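Long-range contacts in protein (endonuclease) (Salmonella typhimurium, PDB 1BYR), which is an endonuclease of the phospholipase D-like (PLD) superfamily, built as an alpha/beta fold and assembled here from two copies of the same chain: residues I30-A34 with L138-R144; V56-E62 with I82-S88. Residues are numbered along the deposited sequence.

Interaction 1 of 2, residues I30-A34 with L138-R144; sequences IRMMA and LEHWQDR
Trp141 lies with one face of its indole against the aliphatic part of Arg31: Arg31 CD sits 3.5 Å from the centroid of the six-membered ring and 10° off its normal, a CH-pi contact. This is helix-on-sheet packing in the alpha/beta fold of a PLD-like domain, where helix 131-146 lies across one face of the mixed sheet, over its middle strands. The extended strand 30-34 and the helical segment 138-144 cross at 65°, their axes 8.9 Å apart, and the backbones come closest where Met33 CA lies 6.7 Å from Trp141 CA. Trp141 takes chi1 t and chi2 near 93°, which carries its ring to the strand so that NE1 donates to Met32 O (3.0 Å). Arg31, with chi1 and chi2 both m, runs along the indole, its CG 3.5 Å from Leu138 CD1. Its NH1 turns back to Ile30 O (3.1 Å) and its NH2 forms a salt bridge with Asp55. Met33, chi1 m and chi2 t, extends toward the helix on the other side of the Trp141 ring plane, placing CG 3.4 Å from Trp141 CD1. Its sulfur makes oblique Met-aromatic contacts with Trp141 and His140, whose NE2 is hydrogen-bonded to Asp95 and whose ring stacks on Tyr9 of the second subunit. Beyond the sulfur, Met33 CE ends 3.5 Å from Arg144 CG.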
ATOM      1  N   ILE A  30      13.532  12.355  -6.253  1.00 12.64           N
ATOM      2  CA  ILE A  30      12.846  11.112  -6.004  1.00 10.37           C
ATOM      3  C   ILE A  30      13.356  10.601  -4.667  1.00 11.13           C
ATOM      4  O   ILE A  30      14.560  10.465  -4.468  1.00 12.62           O
ATOM      5  CB  ILE A  30      13.173  10.061  -7.081  1.00 10.22           C
ATOM      6  CG1 ILE A  30      12.480  10.419  -8.389  1.00  7.80           C
ATOM      7  CG2 ILE A  30      12.710   8.677  -6.623  1.00 10.05           C
ATOM      8  CD1 ILE A  30      12.538   9.304  -9.418  1.00  6.88           C
ATOM      9  N   ARG A  31      12.437  10.350  -3.739  1.00  9.59           N
ATOM     10  CA  ARG A  31      12.787   9.817  -2.424  1.00  8.95           C
ATOM     11  C   ARG A  31      11.945   8.560  -2.348  1.00  8.31           C
ATOM     12  O   ARG A  31      10.733   8.646  -2.241  1.00  6.58           O
ATOM     13  CB  ARG A  31      12.381  10.800  -1.317  1.00  9.61           C
ATOM     14  CG  ARG A  31      13.281  12.036  -1.209  1.00 11.04           C
ATOM     15  CD  ARG A  31      14.739  11.649  -1.021  1.00 10.61           C
ATOM     16  NE  ARG A  31      15.614  12.816  -0.946  1.00 11.92           N
ATOM     17  CZ  ARG A  31      16.394  13.237  -1.938  1.00 10.95           C
ATOM     18  NH1 ARG A  31      16.417  12.593  -3.101  1.00 10.00           N
ATOM     19  NH2 ARG A  31      17.162  14.304  -1.760  1.00  9.99           N
ATOM     20  N   MET A  32      12.589   7.401  -2.436  1.00  7.65           N
ATOM     21  CA  MET A  32      11.890   6.120  -2.439  1.00  8.03           C
ATOM     22  C   MET A  32      12.092   5.224  -1.214  1.00  7.68           C
ATOM     23  O   MET A  32      13.180   5.172  -0.633  1.00  6.72           O
ATOM     24  CB  MET A  32      12.297   5.346  -3.698  1.00  6.52           C
ATOM     25  CG  MET A  32      11.597   4.015  -3.909  1.00  7.15           C
ATOM     26  SD  MET A  32      12.232   3.305  -5.431  1.00  9.57           S
ATOM     27  CE  MET A  32      11.074   2.112  -5.841  1.00  7.32           C
ATOM     28  N   MET A  33      11.020   4.518  -0.836  1.00  6.80           N
ATOM     29  CA  MET A  33      11.019   3.583   0.287  1.00  6.38           C
ATOM     30  C   MET A  33      10.519   2.281  -0.315  1.00  8.01           C
ATOM     31  O   MET A  33       9.526   2.274  -1.047  1.00  8.12           O
ATOM     32  CB  MET A  33      10.014   4.005   1.382  1.00  5.46           C
ATOM     33  CG  MET A  33      10.209   5.399   1.993  1.00  5.62           C
ATOM     34  SD  MET A  33       9.031   5.754   3.343  1.00 11.38           S
ATOM     35  CE  MET A  33       9.840   5.025   4.747  1.00  6.36           C
ATOM     36  N   ALA A  34      11.186   1.170  -0.017  1.00  6.08           N
ATOM     37  CA  ALA A  34      10.742  -0.094  -0.556  1.00  5.92           C
ATOM     38  C   ALA A  34      10.971  -1.252   0.390  1.00  5.93           C
ATOM     39  O   ALA A  34      11.855  -1.209   1.233  1.00  6.91           O
ATOM     40  CB  ALA A  34      11.461  -0.368  -1.861  1.00  6.38           C
ATOM     41  N   LEU A 138       7.819  12.914   3.271  1.00  9.55           N
ATOM     42  CA  LEU A 138       9.269  13.138   3.279  1.00 10.60           C
ATOM     43  C   LEU A 138       9.857  12.962   4.681  1.00  9.35           C
ATOM     44  O   LEU A 138      10.932  12.388   4.849  1.00  7.76           O
ATOM     45  CB  LEU A 138       9.588  14.546   2.751  1.00 12.96           C
ATOM     46  CG  LEU A 138      10.998  14.717   2.176  1.00 17.95           C
ATOM     47  CD1 LEU A 138      11.118  13.941   0.858  1.00 18.02           C
ATOM     48  CD2 LEU A 138      11.290  16.199   1.964  1.00 17.42           C
ATOM     49  N   GLU A 139       9.152  13.461   5.691  1.00 10.33           N
ATOM     50  CA  GLU A 139       9.604  13.308   7.064  1.00 11.21           C
ATOM     51  C   GLU A 139       9.661  11.819   7.411  1.00  9.36           C
ATOM     52  O   GLU A 139      10.546  11.362   8.123  1.00 10.42           O
ATOM     53  CB  GLU A 139       8.653  14.028   8.020  1.00 12.45           C
ATOM     54  CG  GLU A 139       8.737  15.541   7.962  1.00 17.64           C
ATOM     55  CD  GLU A 139       7.704  16.194   8.859  1.00 22.59           C
ATOM     56  OE1 GLU A 139       6.740  15.497   9.240  1.00 25.51           O
ATOM     57  OE2 GLU A 139       7.844  17.392   9.188  1.00 26.75           O
ATOM     58  N   HIS A 140       8.703  11.071   6.880  1.00  9.69           N
ATOM     59  CA  HIS A 140       8.607   9.617   7.085  1.00  8.35           C
ATOM     60  C   HIS A 140       9.800   8.960   6.391  1.00  8.92           C
ATOM     61  O   HIS A 140      10.431   8.057   6.934  1.00  8.17           O
ATOM     62  CB  HIS A 140       7.291   9.124   6.462  1.00  7.05           C
ATOM     63  CG  HIS A 140       7.044   7.655   6.601  1.00  6.16           C
ATOM     64  ND1 HIS A 140       6.880   7.031   7.825  1.00  6.32           N
ATOM     65  CD2 HIS A 140       6.789   6.707   5.668  1.00  6.99           C
ATOM     66  CE1 HIS A 140       6.558   5.763   7.634  1.00  5.21           C
ATOM     67  NE2 HIS A 140       6.489   5.550   6.334  1.00  6.54           N
ATOM     68  N   TRP A 141      10.102   9.421   5.183  1.00  7.12           N
ATOM     69  CA  TRP A 141      11.227   8.888   4.413  1.00  8.43           C
ATOM     70  C   TRP A 141      12.565   9.218   5.095  1.00  8.98           C
ATOM     71  O   TRP A 141      13.448   8.359   5.231  1.00  8.57           O
ATOM     72  CB  TRP A 141      11.220   9.487   2.997  1.00  7.66           C
ATOM     73  CG  TRP A 141      12.359   9.020   2.157  1.00  7.39           C
ATOM     74  CD1 TRP A 141      12.367   7.964   1.308  1.00  6.14           C
ATOM     75  CD2 TRP A 141      13.696   9.548   2.157  1.00  6.10           C
ATOM     76  NE1 TRP A 141      13.628   7.791   0.777  1.00  6.22           N
ATOM     77  CE2 TRP A 141      14.463   8.753   1.285  1.00  8.26           C
ATOM     78  CE3 TRP A 141      14.317  10.619   2.821  1.00  6.34           C
ATOM     79  CZ2 TRP A 141      15.823   8.987   1.046  1.00  7.61           C
ATOM     80  CZ3 TRP A 141      15.673  10.854   2.588  1.00  7.99           C
ATOM     81  CH2 TRP A 141      16.413  10.031   1.708  1.00  7.51           C
ATOM     82  N   GLN A 142      12.700  10.474   5.521  1.00  9.56           N
ATOM     83  CA  GLN A 142      13.909  10.971   6.168  1.00  9.34           C
ATOM     84  C   GLN A 142      14.255  10.237   7.455  1.00 10.35           C
ATOM     85  O   GLN A 142      15.427   9.940   7.727  1.00 10.54           O
ATOM     86  CB  GLN A 142      13.748  12.457   6.454  1.00  9.89           C
ATOM     87  CG  GLN A 142      15.027  13.128   6.858  1.00 13.19           C
ATOM     88  CD  GLN A 142      16.013  13.179   5.729  1.00 15.98           C
ATOM     89  OE1 GLN A 142      17.136  12.691   5.834  1.00 18.32           O
ATOM     90  NE2 GLN A 142      15.604  13.764   4.618  1.00 15.62           N
ATOM     91  N   ASP A 143      13.232   9.950   8.256  1.00  9.69           N
ATOM     92  CA  ASP A 143      13.432   9.237   9.509  1.00  8.93           C
ATOM     93  C   ASP A 143      13.965   7.825   9.275  1.00  7.45           C
ATOM     94  O   ASP A 143      14.834   7.353   9.999  1.00  6.70           O
ATOM     95  CB  ASP A 143      12.115   9.164  10.288  1.00 11.16           C
ATOM     96  CG  ASP A 143      12.280   8.467  11.605  1.00 11.60           C
ATOM     97  OD1 ASP A 143      12.737   9.130  12.554  1.00 12.01           O
ATOM     98  OD2 ASP A 143      11.970   7.259  11.685  1.00 11.74           O
ATOM     99  N   ARG A 144      13.439   7.145   8.263  1.00  6.52           N
ATOM    100  CA  ARG A 144      13.877   5.790   7.940  1.00  4.19           C
ATOM    101  C   ARG A 144      15.263   5.812   7.306  1.00  6.28           C
ATOM    102  O   ARG A 144      16.095   4.971   7.606  1.00  7.08           O
ATOM    103  CB  ARG A 144      12.880   5.133   6.985  1.00  4.70           C
ATOM    104  CG  ARG A 144      11.652   4.465   7.671  1.00  5.06           C
ATOM    105  CD  ARG A 144      11.082   5.275   8.843  1.00  4.21           C
ATOM    106  NE  ARG A 144       9.794   4.734   9.299  1.00  4.85           N
ATOM    107  CZ  ARG A 144       9.065   5.238  10.295  1.00  6.00           C
ATOM    108  NH1 ARG A 144       9.489   6.301  10.964  1.00  2.00           N
ATOM    109  NH2 ARG A 144       7.887   4.698  10.595  1.00  3.85           N
TER

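Interaction 2 of 2, residues V56-E62 with I82-S88; sequences VKIVIDE and IPLRTDS
Five backbone hydrogen bonds join segments 56-62 and 82-88, whose strands 56-61 and 84-87 run parallel. Ile58 N donates to Pro83 O (3.0 Å) and Ile58 O accepts from Arg85 N (2.8 Å); Ile60 N then donates to Arg85 O (2.8 Å) and Ile60 O accepts from Asp87 N (2.7 Å), before Glu62 N closes the series on Asp87 O (2.9 Å). Each of Ile58 and Ile60 thus bonds the residues flanking its partner, as parallel pairing requires, in the register Ile58-Leu84, Val59-Arg85, Ile60-Thr86 and Asp61-Asp87, with CA-CA distances of 4.7 to 5.1 Å. The strand axes run 4.5 Å apart at 25°. CA-H...O contacts fill the intervals, Val59 CA to Arg85 O and Thr86 CA to Ile60 O both being 3.3 Å. At the C-terminal end, one water joins Glu62 OE2 (3.0 Å) to Ser88 OG (2.7 Å), while Asp61 and Asp87 both reach out to Gln93. The two strands belong to a beta-alpha-beta unit whose connecting helix, 68-79, packs against the face bearing Ile58, Ile60, Leu84 and Thr86. There Leu84, chi1 t and chi2 p, brings CD1 to 3.7 Å from Ile58 CB and 4.0 Å from Ile60 CG2, and Met74 of the helix touches Ile60, Leu84 and Thr86. On the other face, Val59 CG1 rests 3.9 Å from Arg85 CB, and the Arg85 guanidinium donates through NH1 to Trp145 O, pairs through NE with Asp150 in a salt bridge, and makes a cation-pi contact with the Trp145 ring. At the N-terminal end, Ile82 CG2 packs 3.8 Å from Ile58 CD1 and 4.0 Å from Val56 CG1.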
ATOM      1  N   VAL A  56      18.047  11.340  -6.863  1.00 10.88           N
ATOM      2  CA  VAL A  56      17.422  10.109  -6.375  1.00 10.34           C
ATOM      3  C   VAL A  56      18.095   9.491  -5.139  1.00 10.88           C
ATOM      4  O   VAL A  56      19.309   9.263  -5.121  1.00 11.01           O
ATOM      5  CB  VAL A  56      17.398   9.026  -7.506  1.00 10.57           C
ATOM      6  CG1 VAL A  56      16.584   7.808  -7.059  1.00  8.72           C
ATOM      7  CG2 VAL A  56      16.811   9.619  -8.802  1.00  8.61           C
ATOM      8  N   LYS A  57      17.304   9.236  -4.094  1.00  9.29           N
ATOM      9  CA  LYS A  57      17.811   8.596  -2.877  1.00  9.60           C
ATOM     10  C   LYS A  57      16.803   7.515  -2.461  1.00 11.47           C
ATOM     11  O   LYS A  57      15.581   7.729  -2.490  1.00 11.01           O
ATOM     12  CB  LYS A  57      18.012   9.631  -1.764  1.00  9.93           C
ATOM     13  CG  LYS A  57      19.188  10.573  -2.024  1.00 12.47           C
ATOM     14  CD  LYS A  57      19.549  11.372  -0.791  1.00 14.49           C
ATOM     15  CE  LYS A  57      20.488  12.527  -1.122  1.00 17.96           C
ATOM     16  NZ  LYS A  57      20.790  13.377   0.079  1.00 18.16           N
ATOM     17  N   ILE A  58      17.314   6.348  -2.076  1.00 10.38           N
ATOM     18  CA  ILE A  58      16.464   5.218  -1.727  1.00  9.11           C
ATOM     19  C   ILE A  58      16.808   4.490  -0.425  1.00  8.44           C
ATOM     20  O   ILE A  58      17.975   4.246  -0.127  1.00  8.67           O
ATOM     21  CB  ILE A  58      16.518   4.187  -2.883  1.00  7.16           C
ATOM     22  CG1 ILE A  58      16.353   4.916  -4.213  1.00  7.30           C
ATOM     23  CG2 ILE A  58      15.459   3.102  -2.704  1.00  8.38           C
ATOM     24  CD1 ILE A  58      16.557   4.036  -5.432  1.00  5.64           C
ATOM     25  N   VAL A  59      15.787   4.165   0.371  1.00  8.67           N
ATOM     26  CA  VAL A  59      15.993   3.404   1.606  1.00  9.80           C
ATOM     27  C   VAL A  59      15.085   2.197   1.522  1.00  9.42           C
ATOM     28  O   VAL A  59      13.876   2.336   1.319  1.00  9.91           O
ATOM     29  CB  VAL A  59      15.623   4.196   2.880  1.00 10.68           C
ATOM     30  CG1 VAL A  59      16.729   5.162   3.201  1.00 16.74           C
ATOM     31  CG2 VAL A  59      14.302   4.910   2.696  1.00  9.74           C
ATOM     32  N   ILE A  60      15.669   1.010   1.648  1.00  6.89           N
ATOM     33  CA  ILE A  60      14.891  -0.215   1.560  1.00  6.57           C
ATOM     34  C   ILE A  60      15.037  -1.099   2.788  1.00  7.71           C
ATOM     35  O   ILE A  60      15.962  -0.934   3.581  1.00  5.80           O
ATOM     36  CB  ILE A  60      15.314  -1.026   0.320  1.00  5.86           C
ATOM     37  CG1 ILE A  60      16.701  -1.643   0.540  1.00  5.26           C
ATOM     38  CG2 ILE A  60      15.349  -0.108  -0.892  1.00  6.84           C
ATOM     39  CD1 ILE A  60      17.268  -2.374  -0.696  1.00  2.00           C
ATOM     40  N   ASP A  61      14.101  -2.028   2.951  1.00  8.00           N
ATOM     41  CA  ASP A  61      14.130  -2.967   4.056  1.00  7.55           C
ATOM     42  C   ASP A  61      15.355  -3.860   3.907  1.00  9.95           C
ATOM     43  O   ASP A  61      15.637  -4.354   2.808  1.00 11.10           O
ATOM     44  CB  ASP A  61      12.871  -3.843   4.041  1.00  6.30           C
ATOM     45  CG  ASP A  61      12.864  -4.828   5.172  1.00  4.90           C
ATOM     46  OD1 ASP A  61      12.699  -4.389   6.323  1.00  7.48           O
ATOM     47  OD2 ASP A  61      13.027  -6.032   4.905  1.00  6.90           O
ATOM     48  N   GLU A  62      16.062  -4.086   5.008  1.00 10.88           N
ATOM     49  CA  GLU A  62      17.270  -4.908   4.976  1.00 10.93           C
ATOM     50  C   GLU A  62      17.055  -6.413   4.939  1.00 11.42           C
ATOM     51  O   GLU A  62      17.537  -7.090   4.025  1.00 11.63           O
ATOM     52  CB  GLU A  62      18.163  -4.565   6.167  1.00 12.83           C
ATOM     53  CG  GLU A  62      19.561  -5.138   6.068  1.00 18.27           C
ATOM     54  CD  GLU A  62      20.470  -4.632   7.168  1.00 21.98           C
ATOM     55  OE1 GLU A  62      20.543  -3.394   7.371  1.00 25.46           O
ATOM     56  OE2 GLU A  62      21.105  -5.478   7.834  1.00 24.96           O
ATOM     57  N   ILE A  82      23.442   6.330  -7.363  1.00 10.21           N
ATOM     58  CA  ILE A  82      22.224   6.657  -6.625  1.00  9.06           C
ATOM     59  C   ILE A  82      22.414   6.263  -5.170  1.00  9.02           C
ATOM     60  O   ILE A  82      22.613   5.087  -4.859  1.00  9.14           O
ATOM     61  CB  ILE A  82      20.979   5.876  -7.148  1.00 10.55           C
ATOM     62  CG1 ILE A  82      20.430   6.531  -8.412  1.00  7.74           C
ATOM     63  CG2 ILE A  82      19.877   5.860  -6.075  1.00 10.29           C
ATOM     64  CD1 ILE A  82      19.542   5.594  -9.238  1.00  6.39           C
ATOM     65  N   PRO A  83      22.355   7.243  -4.257  1.00 10.05           N
ATOM     66  CA  PRO A  83      22.522   6.935  -2.831  1.00 11.19           C
ATOM     67  C   PRO A  83      21.464   5.931  -2.333  1.00 10.31           C
ATOM     68  O   PRO A  83      20.256   6.168  -2.421  1.00  9.77           O
ATOM     69  CB  PRO A  83      22.402   8.302  -2.148  1.00 11.28           C
ATOM     70  CG  PRO A  83      22.712   9.304  -3.266  1.00 10.68           C
ATOM     71  CD  PRO A  83      22.150   8.683  -4.494  1.00  9.60           C
ATOM     72  N   LEU A  84      21.922   4.797  -1.813  1.00  8.51           N
ATOM     73  CA  LEU A  84      21.012   3.768  -1.343  1.00  8.89           C
ATOM     74  C   LEU A  84      21.361   3.227   0.041  1.00  8.91           C
ATOM     75  O   LEU A  84      22.533   3.037   0.376  1.00 10.00           O
ATOM     76  CB  LEU A  84      20.990   2.633  -2.370  1.00  8.07           C
ATOM     77  CG  LEU A  84      20.356   1.296  -2.000  1.00  7.77           C
ATOM     78  CD1 LEU A  84      18.831   1.397  -2.144  1.00  6.26           C
ATOM     79  CD2 LEU A  84      20.921   0.205  -2.912  1.00  5.18           C
ATOM     80  N   ARG A  85      20.330   2.990   0.855  1.00  9.47           N
ATOM     81  CA  ARG A  85      20.512   2.457   2.199  1.00  9.12           C
ATOM     82  C   ARG A  85      19.550   1.325   2.544  1.00  8.23           C
ATOM     83  O   ARG A  85      18.413   1.279   2.071  1.00  5.11           O
ATOM     84  CB  ARG A  85      20.328   3.562   3.257  1.00  8.88           C
ATOM     85  CG  ARG A  85      21.378   4.653   3.251  1.00 11.54           C
ATOM     86  CD  ARG A  85      21.279   5.544   4.495  1.00 13.33           C
ATOM     87  NE  ARG A  85      22.457   6.393   4.618  1.00 13.26           N
ATOM     88  CZ  ARG A  85      22.539   7.454   5.411  1.00 18.36           C
ATOM     89  NH1 ARG A  85      21.505   7.818   6.169  1.00 17.70           N
ATOM     90  NH2 ARG A  85      23.664   8.161   5.447  1.00 19.06           N
ATOM     91  N   THR A  86      20.030   0.400   3.374  1.00  6.92           N
ATOM     92  CA  THR A  86      19.206  -0.686   3.861  1.00  8.59           C
ATOM     93  C   THR A  86      18.841  -0.293   5.296  1.00 10.39           C
ATOM     94  O   THR A  86      19.641   0.326   5.998  1.00 11.12           O
ATOM     95  CB  THR A  86      19.948  -2.035   3.842  1.00  8.76           C
ATOM     96  OG1 THR A  86      21.176  -1.924   4.561  1.00  9.95           O
ATOM     97  CG2 THR A  86      20.237  -2.450   2.423  1.00 11.71           C
ATOM     98  N   ASP A  87      17.633  -0.638   5.733  1.00 10.06           N
ATOM     99  CA  ASP A  87      17.171  -0.280   7.075  1.00 11.20           C
ATOM    100  C   ASP A  87      16.660  -1.526   7.772  1.00 12.14           C
ATOM    101  O   ASP A  87      15.790  -2.227   7.251  1.00 12.26           O
ATOM    102  CB  ASP A  87      16.059   0.771   6.949  1.00 10.83           C
ATOM    103  CG  ASP A  87      15.400   1.119   8.280  1.00 13.20           C
ATOM    104  OD1 ASP A  87      15.944   0.793   9.349  1.00 11.16           O
ATOM    105  OD2 ASP A  87      14.318   1.743   8.244  1.00 11.58           O
ATOM    106  N   SER A  88      17.219  -1.820   8.942  1.00 12.74           N
ATOM    107  CA  SER A  88      16.823  -2.997   9.698  1.00 12.88           C
ATOM    108  C   SER A  88      16.279  -2.646  11.073  1.00 13.04           C
ATOM    109  O   SER A  88      16.114  -3.517  11.913  1.00 12.86           O
ATOM    110  CB  SER A  88      18.031  -3.920   9.879  1.00 14.89           C
ATOM    111  OG  SER A  88      19.049  -3.260  10.618  1.00 16.32           O
TER
HETATM  112  O   HOH W   1      14.868  -5.419   7.851  1.00  6.07           O
HETATM  113  O   HOH W   2      21.380  -4.633  10.705  1.00 47.44           O

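The two contacts illustrate how one sheet can be organised both within its plane and across its face. Strands 29-34 and 55-61 are neighbours, so interaction 1, which sets a helix on the sheet, and interaction 2, which extends it sideways, have centres only about 9 Å apart. Probable hydrogen bonds connect them directly, Met32 O to Val59 N (3.0 Å) and Ala34 O to Asp61 N (2.9 Å). Met32 O is shared, since it also accepts from the indole of Trp141, whose NE1 lies 3.5 Å from Val59 CG2. Along the chain, 56-62 and 82-88 are nested inside the long excursion between 30-34 and 138-144, so the late helix returns over strands paired earlier in the sequence.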